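Local coordinates for uncharacterized protein (PDB 4XE7) that is a bacterial actin-like cytoskeletal protein of the ParM type, which probably binds nucleotide and polymerises into filaments that segregate plasmid DNA, at residues Ala22-Phe26 and Ala400-Arg405; Arg103-Thr107 and Lys123-Leu127; Ala135-Arg140 and Phe179-Tyr184. The contacts are given in a common frame with arbitrary orientation. Residue numbers count along the deposited sequence, not the author numbering.

Contact 1 (Ala22-Phe26 and Ala400-Arg405); sequences AKISF and AYFTSR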
loop_
_atom_site.group_PDB
_atom_site.type_symbol
_atom_site.label_atom_id
_atom_site.label_comp_id
_atom_site.label_asym_id
_atom_site.label_seq_id
_atom_site.Cartn_x
_atom_site.Cartn_y
_atom_site.Cartn_z
ATOM N N ALA A 22 -3.802 -7.381 1.440
ATOM C CA ALA A 22 -5.108 -6.780 1.541
ATOM C C ALA A 22 -4.851 -5.364 2.018
ATOM O O ALA A 22 -4.223 -5.170 3.055
ATOM C CB ALA A 22 -5.997 -7.548 2.515
ATOM N N LYS A 23 -5.286 -4.368 1.266
ATOM C CA LYS A 23 -5.097 -2.997 1.734
ATOM C C LYS A 23 -6.441 -2.359 2.011
ATOM O O LYS A 23 -7.420 -2.666 1.348
ATOM C CB LYS A 23 -4.304 -2.163 0.726
ATOM C CG LYS A 23 -2.886 -2.639 0.552
ATOM C CD LYS A 23 -2.167 -1.844 -0.513
ATOM C CE LYS A 23 -0.648 -1.926 -0.325
ATOM N NZ LYS A 23 0.086 -1.088 -1.305
ATOM N N ILE A 24 -6.480 -1.492 3.017
ATOM C CA ILE A 24 -7.682 -0.728 3.317
ATOM C C ILE A 24 -7.325 0.736 3.518
ATOM O O ILE A 24 -6.272 1.061 4.071
ATOM C CB ILE A 24 -8.399 -1.266 4.578
ATOM C CG1 ILE A 24 -9.686 -0.495 4.867
ATOM C CG2 ILE A 24 -7.495 -1.170 5.806
ATOM C CD1 ILE A 24 -10.454 -1.052 6.131
ATOM N N SER A 25 -8.199 1.616 3.050
ATOM C CA SER A 25 -8.173 3.013 3.442
ATOM C C SER A 25 -9.545 3.373 4.010
ATOM O O SER A 25 -10.561 3.074 3.391
ATOM C CB SER A 25 -7.819 3.915 2.255
ATOM O OG SER A 25 -6.453 3.780 1.904
ATOM N N PHE A 26 -9.598 3.994 5.183
ATOM C CA PHE A 26 -10.906 4.345 5.736
ATOM C C PHE A 26 -10.865 5.699 6.409
ATOM O O PHE A 26 -9.794 6.264 6.632
ATOM C CB PHE A 26 -11.390 3.277 6.730
ATOM C CG PHE A 26 -10.536 3.160 7.965
ATOM C CD1 PHE A 26 -10.933 3.739 9.163
ATOM C CD2 PHE A 26 -9.333 2.475 7.926
ATOM C CE1 PHE A 26 -10.145 3.632 10.316
ATOM C CE2 PHE A 26 -8.537 2.371 9.073
ATOM C CZ PHE A 26 -8.950 2.946 10.261
ATOM N N ALA A 400 1.339 3.811 -2.063
ATOM C CA ALA A 400 0.978 2.422 -1.794
ATOM C C ALA A 400 -0.537 2.218 -1.670
ATOM O O ALA A 400 -1.040 1.138 -1.949
ATOM C CB ALA A 400 1.672 1.938 -0.538
ATOM N N TYR A 401 -1.252 3.274 -1.288
ATOM C CA TYR A 401 -2.680 3.185 -1.006
ATOM C C TYR A 401 -3.555 3.987 -1.983
ATOM O O TYR A 401 -4.705 4.285 -1.693
ATOM C CB TYR A 401 -2.930 3.637 0.439
ATOM C CG TYR A 401 -2.255 2.725 1.437
ATOM C CD1 TYR A 401 -2.793 1.467 1.730
ATOM C CD2 TYR A 401 -1.071 3.089 2.060
ATOM C CE1 TYR A 401 -2.183 0.615 2.622
ATOM C CE2 TYR A 401 -0.442 2.238 2.951
ATOM C CZ TYR A 401 -1.004 1.005 3.236
ATOM O OH TYR A 401 -0.388 0.151 4.135
ATOM N N PHE A 402 -3.012 4.339 -3.141
ATOM C CA PHE A 402 -3.767 5.148 -4.098
ATOM C C PHE A 402 -5.015 4.397 -4.585
ATOM O O PHE A 402 -6.047 5.003 -4.884
ATOM C CB PHE A 402 -2.893 5.539 -5.303
ATOM C CG PHE A 402 -2.063 6.804 -5.100
ATOM C CD1 PHE A 402 -2.144 7.545 -3.936
ATOM C CD2 PHE A 402 -1.216 7.253 -6.111
ATOM C CE1 PHE A 402 -1.404 8.702 -3.778
ATOM C CE2 PHE A 402 -0.477 8.403 -5.964
ATOM C CZ PHE A 402 -0.564 9.135 -4.790
ATOM N N THR A 403 -4.910 3.075 -4.677
ATOM C CA THR A 403 -6.050 2.268 -5.099
ATOM C C THR A 403 -7.142 2.251 -4.024
ATOM O O THR A 403 -8.307 2.517 -4.318
ATOM C CB THR A 403 -5.632 0.838 -5.420
ATOM O OG1 THR A 403 -4.651 0.860 -6.464
ATOM C CG2 THR A 403 -6.841 0.003 -5.851
ATOM N N SER A 404 -6.773 1.933 -2.785
ATOM C CA SER A 404 -7.761 1.925 -1.706
ATOM C C SER A 404 -8.301 3.322 -1.410
ATOM O O SER A 404 -9.488 3.473 -1.114
ATOM C CB SER A 404 -7.192 1.304 -0.423
ATOM O OG SER A 404 -5.910 1.803 -0.105
ATOM N N ARG A 405 -7.442 4.341 -1.474
ATOM C CA ARG A 405 -7.904 5.712 -1.297
ATOM C C ARG A 405 -8.882 6.117 -2.393
ATOM O O ARG A 405 -9.855 6.826 -2.117
ATOM C CB ARG A 405 -6.725 6.698 -1.264
ATOM C CG ARG A 405 -5.876 6.573 -0.016
ATOM C CD ARG A 405 -4.530 7.264 -0.172
ATOM N NE ARG A 405 -4.692 8.699 -0.276
ATOM C CZ ARG A 405 -4.634 9.539 0.751
ATOM N NH1 ARG A 405 -4.407 9.096 1.972
ATOM N NH2 ARG A 405 -4.804 10.832 0.551
#

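Contact 2 (Arg103-Thr107 and Lys123-Leu127); sequences RQEPT and KKLHL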
loop_
_atom_site.group_PDB
_atom_site.type_symbol
_atom_site.label_atom_id
_atom_site.label_comp_id
_atom_site.label_asym_id
_atom_site.label_seq_id
_atom_site.Cartn_x
_atom_site.Cartn_y
_atom_site.Cartn_z
ATOM N N ARG A 103 0.931 -22.513 6.617
ATOM C CA ARG A 103 0.340 -21.293 6.087
ATOM C C ARG A 103 -0.184 -21.522 4.670
ATOM O O ARG A 103 0.309 -22.386 3.937
ATOM C CB ARG A 103 1.340 -20.149 6.095
ATOM C CG ARG A 103 2.457 -20.281 5.095
ATOM C CD ARG A 103 3.430 -19.126 5.266
ATOM N NE ARG A 103 4.683 -19.310 4.540
ATOM C CZ ARG A 103 5.768 -19.879 5.059
ATOM N NH1 ARG A 103 5.747 -20.340 6.305
ATOM N NH2 ARG A 103 6.868 -20.000 4.329
ATOM N N GLN A 104 -1.201 -20.752 4.300
ATOM C CA GLN A 104 -1.748 -20.808 2.952
ATOM C C GLN A 104 -1.598 -19.449 2.283
ATOM O O GLN A 104 -1.933 -18.419 2.872
ATOM C CB GLN A 104 -3.210 -21.249 2.990
ATOM C CG GLN A 104 -3.415 -22.561 3.754
ATOM C CD GLN A 104 -4.864 -23.039 3.740
ATOM O OE1 GLN A 104 -5.542 -22.967 2.720
ATOM N NE2 GLN A 104 -5.339 -23.521 4.878
ATOM N N GLU A 105 -1.067 -19.452 1.062
ATOM C CA GLU A 105 -0.820 -18.228 0.301
ATOM C C GLU A 105 -1.359 -18.359 -1.126
ATOM O O GLU A 105 -1.597 -19.473 -1.605
ATOM C CB GLU A 105 0.687 -17.900 0.288
ATOM C CG GLU A 105 1.230 -17.508 1.665
ATOM C CD GLU A 105 2.755 -17.416 1.728
ATOM O OE1 GLU A 105 3.415 -18.443 2.009
ATOM O OE2 GLU A 105 3.291 -16.308 1.518
ATOM N N PRO A 106 -1.567 -17.225 -1.815
ATOM C CA PRO A 106 -1.998 -17.360 -3.209
ATOM C C PRO A 106 -0.898 -17.979 -4.073
ATOM O O PRO A 106 0.274 -17.657 -3.900
ATOM C CB PRO A 106 -2.287 -15.913 -3.630
ATOM C CG PRO A 106 -2.470 -15.158 -2.331
ATOM C CD PRO A 106 -1.510 -15.812 -1.394
ATOM N N THR A 107 -1.274 -18.879 -4.974
ATOM C CA THR A 107 -0.321 -19.434 -5.925
ATOM C C THR A 107 -0.757 -19.144 -7.359
ATOM O O THR A 107 -1.761 -18.465 -7.595
ATOM C CB THR A 107 -0.137 -20.954 -5.742
ATOM O OG1 THR A 107 -1.401 -21.618 -5.877
ATOM C CG2 THR A 107 0.458 -21.260 -4.365
ATOM N N LYS A 123 -11.125 -18.402 -2.626
ATOM C CA LYS A 123 -11.829 -17.259 -2.046
ATOM C C LYS A 123 -11.488 -17.029 -0.577
ATOM O O LYS A 123 -11.370 -15.879 -0.162
ATOM C CB LYS A 123 -13.342 -17.405 -2.211
ATOM C CG LYS A 123 -13.941 -18.577 -1.446
ATOM C CD LYS A 123 -15.440 -18.678 -1.658
ATOM C CE LYS A 123 -16.038 -19.783 -0.793
ATOM N NZ LYS A 123 -17.521 -19.741 -0.793
ATOM N N LYS A 124 -11.316 -18.097 0.211
ATOM C CA LYS A 124 -11.041 -17.892 1.622
ATOM C C LYS A 124 -9.687 -17.191 1.835
ATOM O O LYS A 124 -9.546 -16.416 2.781
ATOM C CB LYS A 124 -11.112 -19.208 2.402
ATOM C CG LYS A 124 -9.854 -20.056 2.437
ATOM C CD LYS A 124 -10.110 -21.327 3.271
ATOM C CE LYS A 124 -8.896 -22.242 3.280
ATOM N NZ LYS A 124 -8.504 -22.695 1.915
ATOM N N LEU A 125 -8.716 -17.418 0.949
ATOM C CA LEU A 125 -7.428 -16.712 1.035
ATOM C C LEU A 125 -7.599 -15.190 1.049
ATOM O O LEU A 125 -6.820 -14.474 1.681
ATOM C CB LEU A 125 -6.510 -17.069 -0.140
ATOM C CG LEU A 125 -6.098 -18.519 -0.378
ATOM C CD1 LEU A 125 -5.268 -18.634 -1.663
ATOM C CD2 LEU A 125 -5.327 -19.055 0.828
ATOM N N HIS A 126 -8.601 -14.704 0.323
ATOM C CA HIS A 126 -8.769 -13.271 0.126
ATOM C C HIS A 126 -9.882 -12.696 0.984
ATOM O O HIS A 126 -9.798 -11.549 1.398
ATOM C CB HIS A 126 -9.004 -12.980 -1.366
ATOM C CG HIS A 126 -7.844 -13.385 -2.224
ATOM N ND1 HIS A 126 -6.699 -12.622 -2.330
ATOM C CD2 HIS A 126 -7.621 -14.501 -2.953
ATOM C CE1 HIS A 126 -5.834 -13.242 -3.111
ATOM N NE2 HIS A 126 -6.363 -14.386 -3.498
ATOM N N LEU A 127 -10.912 -13.493 1.276
ATOM C CA LEU A 127 -11.995 -13.003 2.132
ATOM C C LEU A 127 -11.565 -12.830 3.587
ATOM O O LEU A 127 -11.921 -11.833 4.244
ATOM C CB LEU A 127 -13.199 -13.937 2.076
ATOM C CG LEU A 127 -13.949 -13.941 0.744
ATOM C CD1 LEU A 127 -14.999 -15.046 0.734
ATOM C CD2 LEU A 127 -14.577 -12.582 0.469
#

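Contact 3 (Ala135-Arg140 and Phe179-Tyr184); sequences AVAAAR and FLDGTY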
loop_
_atom_site.group_PDB
_atom_site.type_symbol
_atom_site.label_atom_id
_atom_site.label_comp_id
_atom_site.label_asym_id
_atom_site.label_seq_id
_atom_site.Cartn_x
_atom_site.Cartn_y
_atom_site.Cartn_z
ATOM N N ALA A 135 -12.584 -5.476 10.287
ATOM C CA ALA A 135 -12.739 -5.619 11.739
ATOM C C ALA A 135 -11.731 -4.793 12.507
ATOM O O ALA A 135 -12.060 -4.222 13.548
ATOM C CB ALA A 135 -12.620 -7.097 12.165
ATOM N N VAL A 136 -10.501 -4.753 12.015
ATOM C CA VAL A 136 -9.468 -3.949 12.671
ATOM C C VAL A 136 -9.803 -2.452 12.609
ATOM O O VAL A 136 -9.680 -1.742 13.609
ATOM C CB VAL A 136 -8.066 -4.195 12.058
ATOM C CG1 VAL A 136 -7.014 -3.268 12.714
ATOM C CG2 VAL A 136 -7.661 -5.658 12.244
ATOM N N ALA A 137 -10.239 -1.975 11.450
ATOM C CA ALA A 137 -10.642 -0.569 11.328
ATOM C C ALA A 137 -11.830 -0.257 12.220
ATOM O O ALA A 137 -11.913 0.833 12.814
ATOM C CB ALA A 137 -10.979 -0.228 9.900
ATOM N N ALA A 138 -12.765 -1.201 12.297
ATOM C CA ALA A 138 -13.947 -0.978 13.116
ATOM C C ALA A 138 -13.527 -0.906 14.589
ATOM O O ALA A 138 -13.996 -0.040 15.338
ATOM C CB ALA A 138 -14.984 -2.064 12.879
ATOM N N ALA A 139 -12.615 -1.795 14.981
ATOM C CA ALA A 139 -12.029 -1.771 16.316
ATOM C C ALA A 139 -11.326 -0.434 16.586
ATOM O O ALA A 139 -11.525 0.155 17.641
ATOM C CB ALA A 139 -11.054 -2.928 16.496
ATOM N N ARG A 140 -10.529 0.044 15.622
ATOM C CA ARG A 140 -9.794 1.304 15.771
ATOM C C ARG A 140 -10.692 2.506 16.025
ATOM O O ARG A 140 -10.313 3.432 16.723
ATOM C CB ARG A 140 -8.950 1.580 14.528
ATOM C CG ARG A 140 -7.756 0.670 14.384
ATOM C CD ARG A 140 -6.898 1.084 13.200
ATOM N NE ARG A 140 -5.711 0.249 13.129
ATOM C CZ ARG A 140 -4.672 0.511 12.355
ATOM N NH1 ARG A 140 -4.698 1.582 11.571
ATOM N NH2 ARG A 140 -3.623 -0.308 12.355
ATOM N N PHE A 179 -11.967 -11.437 17.703
ATOM C CA PHE A 179 -10.541 -11.458 17.978
ATOM C C PHE A 179 -10.266 -12.375 19.185
ATOM O O PHE A 179 -10.856 -12.206 20.252
ATOM C CB PHE A 179 -10.009 -10.041 18.246
ATOM C CG PHE A 179 -10.087 -9.103 17.051
ATOM C CD1 PHE A 179 -11.168 -8.243 16.893
ATOM C CD2 PHE A 179 -9.066 -9.066 16.109
ATOM C CE1 PHE A 179 -11.233 -7.363 15.808
ATOM C CE2 PHE A 179 -9.120 -8.186 15.025
ATOM C CZ PHE A 179 -10.207 -7.330 14.876
ATOM N N LEU A 180 -9.381 -13.349 19.003
ATOM C CA LEU A 180 -9.105 -14.345 20.033
ATOM C C LEU A 180 -7.780 -14.049 20.752
ATOM O O LEU A 180 -7.442 -14.683 21.754
ATOM C CB LEU A 180 -9.077 -15.743 19.410
ATOM C CG LEU A 180 -10.409 -16.178 18.793
ATOM C CD1 LEU A 180 -10.259 -17.482 18.040
ATOM C CD2 LEU A 180 -11.461 -16.311 19.872
ATOM N N ASP A 181 -7.044 -13.074 20.227
ATOM C CA ASP A 181 -5.749 -12.691 20.780
ATOM C C ASP A 181 -5.382 -11.280 20.317
ATOM O O ASP A 181 -6.139 -10.645 19.579
ATOM C CB ASP A 181 -4.666 -13.690 20.355
ATOM C CG ASP A 181 -3.495 -13.744 21.335
ATOM O OD1 ASP A 181 -3.393 -12.840 22.194
ATOM O OD2 ASP A 181 -2.679 -14.691 21.255
ATOM N N GLY A 182 -4.225 -10.793 20.757
ATOM C CA GLY A 182 -3.724 -9.496 20.338
ATOM C C GLY A 182 -4.463 -8.334 20.978
ATOM O O GLY A 182 -5.184 -8.494 21.967
ATOM N N THR A 183 -4.298 -7.165 20.375
ATOM C CA THR A 183 -4.846 -5.911 20.884
ATOM C C THR A 183 -6.344 -5.903 21.182
ATOM O O THR A 183 -6.768 -5.342 22.187
ATOM C CB THR A 183 -4.571 -4.780 19.884
ATOM O OG1 THR A 183 -3.232 -4.913 19.381
ATOM C CG2 THR A 183 -4.768 -3.409 20.552
ATOM N N TYR A 184 -7.154 -6.503 20.314
ATOM C CA TYR A 184 -8.603 -6.436 20.490
ATOM C C TYR A 184 -9.216 -7.721 21.060
ATOM O O TYR A 184 -10.408 -7.977 20.865
ATOM C CB TYR A 184 -9.268 -6.086 19.150
ATOM C CG TYR A 184 -8.664 -4.838 18.534
ATOM C CD1 TYR A 184 -8.705 -3.627 19.215
ATOM C CD2 TYR A 184 -8.043 -4.871 17.295
ATOM C CE1 TYR A 184 -8.141 -2.484 18.684
ATOM C CE2 TYR A 184 -7.470 -3.727 16.751
ATOM C CZ TYR A 184 -7.526 -2.537 17.461
ATOM O OH TYR A 184 -6.979 -1.392 16.956
#

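Contact 1 (Ala22-Phe26 and Ala400-Arg405)
Strand 21-27 presents Lys-23 and Ser-25 to the start of helix 402-418 and the residues just before it. Lys-23 is extended, and its NZ donates a hydrogen bond to Ala-400 O at 2.6 Å. The same ammonium lies over the face of the Tyr-401 ring, 5.0 Å from NZ to the ring centroid and 15° off the normal, a cation-pi interaction. Lys-23 also touches Asp-16 on strand 13-17. Deeper in, Ser-25 OG and Ser-404 OG are hydrogen-bonded at 2.9 Å, and either may be the donor. The stronger partner of Ser-25 OG is Ser-35 OG on strand 33-45. Tyr-401 occupies the N-cap position, and its carbonyl O accepts Arg-405 N at 2.7 Å. Arg-405 packs its CG 3.4 Å from Ser-25 OG, while its NH2 forms a salt bridge with Asp-212. Ile-24 and Phe-26 point away from segment 400-405 and touch Ala-137 of helix 123-140. Helices 402-418 and 123-140 pack on opposite faces of the sheet around strand 21-27, as expected of the actin-like fold. The chemistry is polar although most of the touching residues are buried, which implies that the buried polar groups of strand and helix largely satisfy one another or nearby residues.

Contact 2 (Arg103-Thr107 and Lys123-Leu127)
Segment 103-107 is extended, without regular secondary structure, and runs past the first turn of helix 123-140. The nearest CA atoms are those of Glu-105 and Leu-125, 6.8 Å apart. In the helix, Leu-127 N bonds to Lys-123 O at 2.8 Å. This is a contact within the actin-like fold, between the loop after helix 95-98 and the start of helix 123-140. Leu-125 points toward the loop and fills the centre. Its CD2 is 3.7 Å from Gln-104 CB, and its CD1 is 3.8 Å from both Glu-105 O and Pro-106 CA. Pro-106 CG also rests 3.9 Å from His-126 CE1. The CA-to-CB bond of Glu-105 points away from the helix, and its OE1 forms a salt bridge with Arg-103 NE at 3.0 Å. Gln-104 is tied to strand 33-45 by a backbone hydrogen bond with Ile-42, and Trp-91 touches both Gln-104 and Lys-124. At the polar end, Lys-124 NZ donates to Gln-104 OE1 at 3.1 Å.

Contact 3 (Ala135-Arg140 and Phe179-Tyr184)
Tyr-184 lays the face of its ring over the methyl group of Ala-139. The CB of Ala-139 is 3.4 Å from the Tyr-184 ring centroid and directly on the ring normal, a clear CH-pi contact. The same ring meets Val-136 one turn back, with Val-136 CG1 4.1 Å from Tyr-184 CE2. Phe-179 fills the other end of the contact. Its CZ is 3.6 Å from Ala-135 CB and 4.0 Å from Val-136 CG2. The Val-136 N lies at the edge of the Phe-179 ring. Small side chains at Ala-135 and Ala-139, one helical turn apart, let both aromatic rings come close to the helix. The contact is therefore mainly apolar. Its polar ends are bonded to other parts of the chain. Tyr-184 OH, 3.4 Å from Arg-140 CG, is hydrogen-bonded to Asp-69, and the Arg-140 guanidinium forms salt bridges with Asp-69, Asp-67 and Glu-34. Between the two aromatics the chain turns through Gly-182, whose N bonds to Asp-181 OD1 at 2.6 Å. A positive phi of 74°, readily adopted by glycine, lets the chain turn here. The turn joins the antiparallel strands 173-179 and 188-200. It places the end of this hairpin against the last turns of helix 123-140, whose Ala-137 packs on strand 21-27 and whose Val-136 also touches strands 33-45 and 73-79.

Helix 123-140 ties the three contacts together. Contact 2 uses its start and contact 3 its end, with centres 20 Å apart. Contact 1 does not use the helix, but its strand packs on it: Phe-26 CE2 is 3.7 Å and Ile-24 CD1 3.9 Å from Ala-137 CB of contact 3. Contact 1 is the most central, about 6 Å from the centre of the chain to its own centre, against 18 and 20 Å for contacts 2 and 3. All three are only partly buried, but contact 1, nearest the centre, is polar, while farther out contact 3 is mainly aromatic and apolar and contact 2 mixed. Along the chain, contact 1 closes a long loop that encloses the other two.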